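Local coordinates for Glyco_hydro_cc domain-containing protein (Cryptococcus neoformans, PDB 6UBC) that binds oligosaccharides, probably of the beta-1,3-glucan type, as a fungal member of glycoside hydrolase family 128, at residues I202-S207 with Q434-A439. Numbering follows the deposited sequence.
Sequences IKAGVS and QTYLTA
Tyr436 reaches from the helix 431-441 to the short strand 204-207 and donates its phenol hydrogen to a backbone carbonyl: its OH lies 2.6 Å from Gly205 O. The approach is in the carbonyl plane, with a C=O...donor angle of 152°, and the acceptor oxygen sits at the ring's edge, near the ring plane. With CG anti to the backbone N (chi1 -177°), the long, rigid side chain extends from the helix and spans a gap that still leaves Tyr436 CA and Ala204 CA 9.5 Å apart. A tyrosine suits this place because its ring fills the apolar layer while its hydroxyl, at the far end of the ring, donates a hydrogen bond. Ala204 aims its small methyl at the helix; its CB packs 4.0 Å from Tyr436 OH, and so small a side chain leaves room for the hydroxyl beside the strand. Gly205 has no side chain and takes part through its carbonyl, which is the acceptor.

This packed part is confined to three buried residues. Around them, Tyr409, Tyr411, Met423 and Leu215 also touch the tyrosine, its ring and that of Tyr411 meeting at about 55°. The outer face of the helix is looser: Gln434 and Thr438 are exposed, as suits their polar side chains. Thr435 instead packs on helix 386-402, its OG1 hydrogen-bonded to Asn390 OD1. Strand 204-207 pairs in parallel with 221-223 and 406-411; the tyrosine joins this sheet to the last helix of the chain, an alpha-on-beta packing consistent with the (beta/alpha)8-barrel fold of family GH128.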
ATOM      1  N   ILE A 202      -9.571  -6.848  -9.992  1.00 27.45           N
ATOM      2  CA  ILE A 202      -8.923  -7.838  -9.084  1.00 24.90           C
ATOM      3  C   ILE A 202      -8.370  -7.049  -7.891  1.00 25.11           C
ATOM      4  O   ILE A 202      -7.449  -6.266  -8.093  1.00 24.35           O
ATOM      5  CB  ILE A 202      -7.808  -8.616  -9.808  1.00 26.81           C
ATOM      6  CG1 ILE A 202      -8.299  -9.303 -11.094  1.00 28.26           C
ATOM      7  CG2 ILE A 202      -7.165  -9.630  -8.851  1.00 25.58           C
ATOM      8  CD1 ILE A 202      -7.205  -9.887 -11.915  1.00 28.48           C
ATOM      9  N   LYS A 203      -8.931  -7.247  -6.719  1.00 23.62           N
ATOM     10  CA  LYS A 203      -8.464  -6.452  -5.547  1.00 26.07           C
ATOM     11  C   LYS A 203      -7.010  -6.804  -5.266  1.00 24.29           C
ATOM     12  O   LYS A 203      -6.267  -5.933  -4.786  1.00 23.57           O
ATOM     13  CB  LYS A 203      -9.292  -6.776  -4.316  1.00 25.22           C
ATOM     14  CG  LYS A 203     -10.721  -6.244  -4.333  1.00 27.75           C
ATOM     15  CD  LYS A 203     -11.412  -6.409  -3.008  1.00 26.56           C
ATOM     16  CE  LYS A 203     -12.880  -6.030  -3.017  1.00 27.88           C
ATOM     17  NZ  LYS A 203     -13.451  -5.925  -1.663  1.00 27.36           N
ATOM     18  N   ALA A 204      -6.651  -8.073  -5.408  1.00 25.43           N
ATOM     19  CA  ALA A 204      -5.361  -8.536  -4.868  1.00 24.20           C
ATOM     20  C   ALA A 204      -4.223  -7.929  -5.681  1.00 24.52           C
ATOM     21  O   ALA A 204      -4.261  -7.946  -6.930  1.00 23.28           O
ATOM     22  CB  ALA A 204      -5.304 -10.069  -4.913  1.00 25.34           C
ATOM     23  N   GLY A 205      -3.184  -7.477  -4.995  1.00 23.06           N
ATOM     24  CA  GLY A 205      -1.963  -7.026  -5.630  1.00 22.90           C
ATOM     25  C   GLY A 205      -0.734  -7.517  -4.867  1.00 22.54           C
ATOM     26  O   GLY A 205      -0.863  -8.312  -3.923  1.00 23.01           O
ATOM     27  N   VAL A 206       0.403  -6.920  -5.187  1.00 23.87           N
ATOM     28  CA  VAL A 206       1.617  -7.268  -4.413  1.00 24.95           C
ATOM     29  C   VAL A 206       2.547  -6.071  -4.390  1.00 25.48           C
ATOM     30  O   VAL A 206       2.507  -5.276  -5.334  1.00 24.59           O
ATOM     31  CB  VAL A 206       2.257  -8.551  -4.943  1.00 27.88           C
ATOM     32  CG1 VAL A 206       3.057  -8.273  -6.217  1.00 29.71           C
ATOM     33  CG2 VAL A 206       3.148  -9.196  -3.838  1.00 28.40           C
ATOM     34  N   SER A 207       3.375  -6.015  -3.356  1.00 24.78           N
ATOM     35  CA  SER A 207       4.474  -5.055  -3.191  1.00 23.69           C
ATOM     36  C   SER A 207       5.776  -5.780  -3.524  1.00 24.23           C
ATOM     37  O   SER A 207       5.917  -6.926  -3.081  1.00 23.77           O
ATOM     38  CB  SER A 207       4.464  -4.497  -1.778  1.00 24.49           C
ATOM     39  OG  SER A 207       4.735  -5.508  -0.806  1.00 22.33           O
ATOM     40  N   GLN A 434       2.934 -19.033  -1.087  1.00 22.15           N
ATOM     41  CA  GLN A 434       1.944 -19.993  -1.645  1.00 23.96           C
ATOM     42  C   GLN A 434       0.589 -19.846  -0.963  1.00 24.73           C
ATOM     43  O   GLN A 434      -0.407 -19.988  -1.654  1.00 24.94           O
ATOM     44  CB  GLN A 434       2.482 -21.408  -1.449  1.00 23.72           C
ATOM     45  CG  GLN A 434       3.719 -21.650  -2.258  1.00 24.71           C
ATOM     46  CD  GLN A 434       4.280 -23.037  -2.019  1.00 27.60           C
ATOM     47  OE1 GLN A 434       3.523 -24.019  -1.890  1.00 27.23           O
ATOM     48  NE2 GLN A 434       5.615 -23.102  -2.075  1.00 25.61           N
ATOM     49  N   THR A 435       0.539 -19.580   0.342  1.00 23.63           N
ATOM     50  CA  THR A 435      -0.759 -19.432   1.035  1.00 23.97           C
ATOM     51  C   THR A 435      -1.431 -18.183   0.436  1.00 24.75           C
ATOM     52  O   THR A 435      -2.632 -18.219   0.163  1.00 24.92           O
ATOM     53  CB  THR A 435      -0.637 -19.244   2.549  1.00 24.31           C
ATOM     54  OG1 THR A 435      -0.035 -20.433   3.077  1.00 26.06           O
ATOM     55  CG2 THR A 435      -1.986 -19.011   3.189  1.00 24.65           C
ATOM     56  N   TYR A 436      -0.679 -17.100   0.244  1.00 23.79           N
ATOM     57  CA  TYR A 436      -1.309 -15.897  -0.340  1.00 23.19           C
ATOM     58  C   TYR A 436      -1.813 -16.239  -1.754  1.00 22.83           C
ATOM     59  O   TYR A 436      -2.948 -15.885  -2.102  1.00 23.24           O
ATOM     60  CB  TYR A 436      -0.313 -14.736  -0.459  1.00 24.51           C
ATOM     61  CG  TYR A 436      -0.905 -13.454  -0.986  1.00 22.54           C
ATOM     62  CD1 TYR A 436      -1.871 -12.770  -0.280  1.00 23.02           C
ATOM     63  CD2 TYR A 436      -0.360 -12.828  -2.103  1.00 23.93           C
ATOM     64  CE1 TYR A 436      -2.338 -11.547  -0.713  1.00 22.56           C
ATOM     65  CE2 TYR A 436      -0.844 -11.614  -2.565  1.00 22.95           C
ATOM     66  CZ  TYR A 436      -1.844 -10.964  -1.868  1.00 22.21           C
ATOM     67  OH  TYR A 436      -2.318  -9.729  -2.268  1.00 22.58           O
ATOM     68  N   LEU A 437      -0.965 -16.878  -2.555  1.00 23.16           N
ATOM     69  CA  LEU A 437      -1.325 -17.183  -3.974  1.00 23.20           C
ATOM     70  C   LEU A 437      -2.606 -18.026  -3.973  1.00 23.58           C
ATOM     71  O   LEU A 437      -3.510 -17.741  -4.778  1.00 24.79           O
ATOM     72  CB  LEU A 437      -0.169 -17.819  -4.725  1.00 23.86           C
ATOM     73  CG  LEU A 437      -0.456 -18.283  -6.181  1.00 24.22           C
ATOM     74  CD1 LEU A 437      -1.021 -17.176  -6.998  1.00 24.60           C
ATOM     75  CD2 LEU A 437       0.779 -18.901  -6.833  1.00 24.95           C
ATOM     76  N   THR A 438      -2.673 -19.065  -3.172  1.00 24.40           N
ATOM     77  CA  THR A 438      -3.852 -19.951  -3.123  1.00 25.14           C
ATOM     78  C   THR A 438      -5.084 -19.182  -2.692  1.00 24.39           C
ATOM     79  O   THR A 438      -6.119 -19.354  -3.316  1.00 25.60           O
ATOM     80  CB  THR A 438      -3.614 -21.140  -2.192  1.00 27.05           C
ATOM     81  OG1 THR A 438      -2.506 -21.866  -2.725  1.00 26.56           O
ATOM     82  CG2 THR A 438      -4.835 -22.010  -2.133  1.00 30.27           C
ATOM     83  N   ALA A 439      -4.971 -18.353  -1.676  1.00 23.12           N
ATOM     84  CA  ALA A 439      -6.108 -17.553  -1.173  1.00 26.66           C
ATOM     85  C   ALA A 439      -6.596 -16.600  -2.277  1.00 24.80           C
ATOM     86  O   ALA A 439      -7.818 -16.562  -2.532  1.00 26.92           O
ATOM     87  CB  ALA A 439      -5.716 -16.833   0.090  1.00 26.54           C
TER